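Local coordinates for putative pachytene checkpoint protein 2 (Caenorhabditis elegans, PDB 4XGU), which hydrolyses ATP as a protein-remodeling AAA+ ATPase of the PCH2 (TRIP13) subfamily and probably acts in chromosome recombination during meiosis, at the interface of chains A and B. Coordinates in Å, arbitrary orientation; residue numbers count along the deposited sequence, not the author numbering. Chains: chain A/B, Putative pachytene checkpoint protein 2.

Contact 1: the interface of chains A and B. Residues chain A 130-131, 134; chain B 167.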
loop_
_atom_site.group_PDB
_atom_site.type_symbol
_atom_site.label_atom_id
_atom_site.label_comp_id
_atom_site.label_asym_id
_atom_site.label_seq_id
_atom_site.Cartn_x
_atom_site.Cartn_y
_atom_site.Cartn_z
ATOM N N VAL A 130 28.385 -15.610 -23.546
ATOM C CA VAL A 130 28.885 -16.939 -23.217
ATOM C C VAL A 130 27.874 -17.888 -22.565
ATOM O O VAL A 130 27.731 -19.033 -22.998
ATOM C CB VAL A 130 30.101 -16.822 -22.292
ATOM C CG1 VAL A 130 30.715 -18.188 -22.042
ATOM C CG2 VAL A 130 31.120 -15.881 -22.903
ATOM N N GLU A 131 27.184 -17.429 -21.527
ATOM C CA GLU A 131 26.302 -18.312 -20.762
ATOM C C GLU A 131 25.133 -18.866 -21.576
ATOM O O GLU A 131 24.745 -20.023 -21.418
ATOM C CB GLU A 131 25.766 -17.582 -19.534
ATOM C CG GLU A 131 26.852 -17.073 -18.608
ATOM C CD GLU A 131 26.340 -16.809 -17.208
ATOM O OE1 GLU A 131 26.441 -15.655 -16.741
ATOM O OE2 GLU A 131 25.841 -17.763 -16.572
ATOM N N SER A 134 26.101 -22.058 -23.889
ATOM C CA SER A 134 26.230 -23.391 -23.310
ATOM C C SER A 134 24.898 -24.104 -23.073
ATOM O O SER A 134 24.829 -25.330 -23.145
ATOM C CB SER A 134 27.001 -23.303 -21.990
ATOM O OG SER A 134 27.075 -24.565 -21.350
ATOM N N LYS B 167 29.626 -22.517 -13.883
ATOM C CA LYS B 167 28.607 -22.784 -14.895
ATOM C C LYS B 167 28.301 -24.274 -15.009
ATOM O O LYS B 167 27.138 -24.672 -15.087
ATOM C CB LYS B 167 29.050 -22.234 -16.253
ATOM C CG LYS B 167 29.338 -20.739 -16.246
ATOM C CD LYS B 167 30.212 -20.310 -17.419
ATOM C CE LYS B 167 29.414 -20.134 -18.706
ATOM N NZ LYS B 167 29.072 -21.423 -19.374
#

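Contact 2: the interface of chains A and B. Residues chain A 343, 395-396, 401; chain B 155, 158-159, 162.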
loop_
_atom_site.group_PDB
_atom_site.type_symbol
_atom_site.label_atom_id
_atom_site.label_comp_id
_atom_site.label_asym_id
_atom_site.label_seq_id
_atom_site.Cartn_x
_atom_site.Cartn_y
_atom_site.Cartn_z
ATOM N N VAL A 343 39.757 -34.116 -8.573
ATOM C CA VAL A 343 38.912 -34.732 -7.557
ATOM C C VAL A 343 38.643 -36.183 -7.925
ATOM O O VAL A 343 38.864 -37.085 -7.120
ATOM C CB VAL A 343 37.574 -33.986 -7.386
ATOM C CG1 VAL A 343 36.606 -34.819 -6.563
ATOM C CG2 VAL A 343 37.800 -32.630 -6.735
ATOM N N TYR A 395 31.327 -34.827 -2.829
ATOM C CA TYR A 395 32.679 -34.568 -2.354
ATOM C C TYR A 395 32.755 -34.664 -0.833
ATOM O O TYR A 395 33.762 -35.104 -0.282
ATOM C CB TYR A 395 33.151 -33.192 -2.820
ATOM C CG TYR A 395 34.655 -33.053 -2.897
ATOM C CD1 TYR A 395 35.482 -34.152 -2.720
ATOM C CD2 TYR A 395 35.247 -31.820 -3.141
ATOM C CE1 TYR A 395 36.856 -34.031 -2.788
ATOM C CE2 TYR A 395 36.623 -31.688 -3.209
ATOM C CZ TYR A 395 37.423 -32.797 -3.032
ATOM O OH TYR A 395 38.794 -32.674 -3.097
ATOM N N SER A 396 31.685 -34.260 -0.157
ATOM C CA SER A 396 31.666 -34.262 1.303
ATOM C C SER A 396 31.570 -35.677 1.867
ATOM O O SER A 396 32.129 -35.970 2.922
ATOM C CB SER A 396 30.507 -33.413 1.828
ATOM O OG SER A 396 29.260 -34.025 1.553
ATOM N N GLU A 401 40.357 -37.836 -0.457
ATOM C CA GLU A 401 40.340 -36.643 -1.305
ATOM C C GLU A 401 40.249 -36.976 -2.790
ATOM O O GLU A 401 39.491 -36.348 -3.527
ATOM C CB GLU A 401 41.578 -35.785 -1.040
ATOM C CG GLU A 401 41.261 -34.442 -0.404
ATOM C CD GLU A 401 42.507 -33.642 -0.083
ATOM O OE1 GLU A 401 43.618 -34.198 -0.202
ATOM O OE2 GLU A 401 42.372 -32.457 0.289
ATOM N N ALA B 155 34.037 -29.062 1.581
ATOM C CA ALA B 155 33.952 -29.465 0.186
ATOM C C ALA B 155 33.781 -28.244 -0.710
ATOM O O ALA B 155 34.409 -28.147 -1.764
ATOM C CB ALA B 155 32.805 -30.440 -0.016
ATOM N N ARG B 158 37.181 -26.563 -0.732
ATOM C CA ARG B 158 38.145 -27.355 -1.495
ATOM C C ARG B 158 37.919 -27.208 -2.995
ATOM O O ARG B 158 38.862 -26.991 -3.755
ATOM C CB ARG B 158 38.068 -28.830 -1.097
ATOM C CG ARG B 158 39.266 -29.322 -0.302
ATOM C CD ARG B 158 39.118 -30.786 0.090
ATOM N NE ARG B 158 38.140 -30.974 1.162
ATOM C CZ ARG B 158 37.111 -31.815 1.101
ATOM N NH1 ARG B 158 36.920 -32.552 0.018
ATOM N NH2 ARG B 158 36.273 -31.923 2.124
ATOM N N LEU B 159 36.664 -27.332 -3.413
ATOM C CA LEU B 159 36.299 -27.153 -4.812
ATOM C C LEU B 159 36.659 -25.755 -5.291
ATOM O O LEU B 159 37.315 -25.591 -6.319
ATOM C CB LEU B 159 34.802 -27.404 -5.013
ATOM C CG LEU B 159 34.336 -28.857 -4.969
ATOM C CD1 LEU B 159 32.818 -28.926 -4.961
ATOM C CD2 LEU B 159 34.902 -29.620 -6.155
ATOM N N LYS B 162 40.111 -25.136 -5.976
ATOM C CA LYS B 162 40.525 -25.816 -7.198
ATOM C C LYS B 162 39.909 -25.183 -8.442
ATOM O O LYS B 162 40.007 -25.730 -9.540
ATOM C CB LYS B 162 40.164 -27.298 -7.121
ATOM C CG LYS B 162 41.024 -28.083 -6.142
ATOM C CD LYS B 162 40.289 -29.296 -5.599
ATOM C CE LYS B 162 41.174 -30.115 -4.672
ATOM N NZ LYS B 162 42.279 -30.785 -5.411
#

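Contact 1: the interface of chains A and B
The start of helix 130-138 in chain A meets a loop of chain B, with B:Lys167 lying over the helix surface made by A:Val130, A:Glu131 and A:Ser134. The lysine does the reaching. Its chain kinks twice near the end (chi3 81°, chi4 -78°), which sets the terminal CE methylene against the first helical turn and swings the amine toward A:Ser134. CE lies 4.0 Å from CG of A:Glu131, a methylene, and 4.1 Å from the CG1 methyl of A:Val130. A chi1 of -175° turns that methyl away from the valine's backbone N and out toward the lysine, and the two side chains cross at about a right angle. One turn further along, NZ comes 3.8 Å from CB of A:Ser134, a van der Waals distance and not a bond.

The A:Glu131 carboxylate extends away from its CG, with OE2 5.6 Å from the amine NZ of B:Lys167. At that range the opposite charges could attract weakly, but they form no salt bridge. What touches here is mostly aliphatic, at distances typical of light packing. B:Lys167 gives up 81 Å² of surface, far more than any of the three chain A residues, so the patch is one long side chain laid on a helix. It probably adds a small part to the contact between neighbouring subunits of the six-subunit assembly.

Contact 2: the interface of chains A and B
A:Tyr395, on helix 390-397 of chain A, drives its ring against B:Arg158 and B:Leu159 near the end of helix 145-161 of chain B. This is the tight half of the contact. The terminal nitrogen NH1 of B:Arg158 sits over the middle of one ring face, 3.1 Å from the centroid of A:Tyr395, in a cation-pi contact. The guanidinium is not laid flat on the ring: the two planes stand 74° apart, so the group presents its edge to the aromatic face. A bend at chi3 (-74°) brings the group back over the tyrosine, while CB of the same arginine packs 3.8 Å from ring atom CE2. Behind the ring, on its other face, the CG1 methyl of A:Val343 lies off-centre, toward the rim, so the tyrosine is held between its own chain and the partner.

B:Leu159 sits beside the CD2-CE2 rim, displaced toward the face that A:Val343 covers, its CG 3.6 Å from CD2 of A:Tyr395. At the ring's root, CB of B:Ala155 meets CB of A:Tyr395 at 3.9 Å. The hydroxyl end is packed too: OH of A:Tyr395 lies 3.7 Å from CD of B:Arg158 and 3.8 Å from CE of B:Lys162.

The fit slackens at the charged tips. In B:Lys162, chi4 (-69°) turns NZ away, 4.6 Å from OH of A:Tyr395, so the methylene makes the touch. A:Glu401 is poorly ordered; as modelled, its OE2 is 4.6 Å from NE of B:Arg158, and any attraction between them is probably diffuse. A:Ser396 just brushes B:Ala155. The site joins the C-terminal lid of one subunit to the AAA+ module of the next, and probably helps to hold neighbouring subunits together in the six-subunit assembly.

Contact 1 and contact 2 belong to the same A-B interface; the centres of their C-alpha atoms lie about 23 Å apart, and they have no residue in common. On chain B they are close in sequence: contact 2 uses the end of helix 145-161 and the loop residue just past it, and contact 1 uses a loop residue five positions further on. On chain A they draw on distant parts of the sequence, helix 130-138 in one and the C-terminal lid in the other. One short stretch of chain B therefore ties together two separate parts of its neighbour in the hexamer.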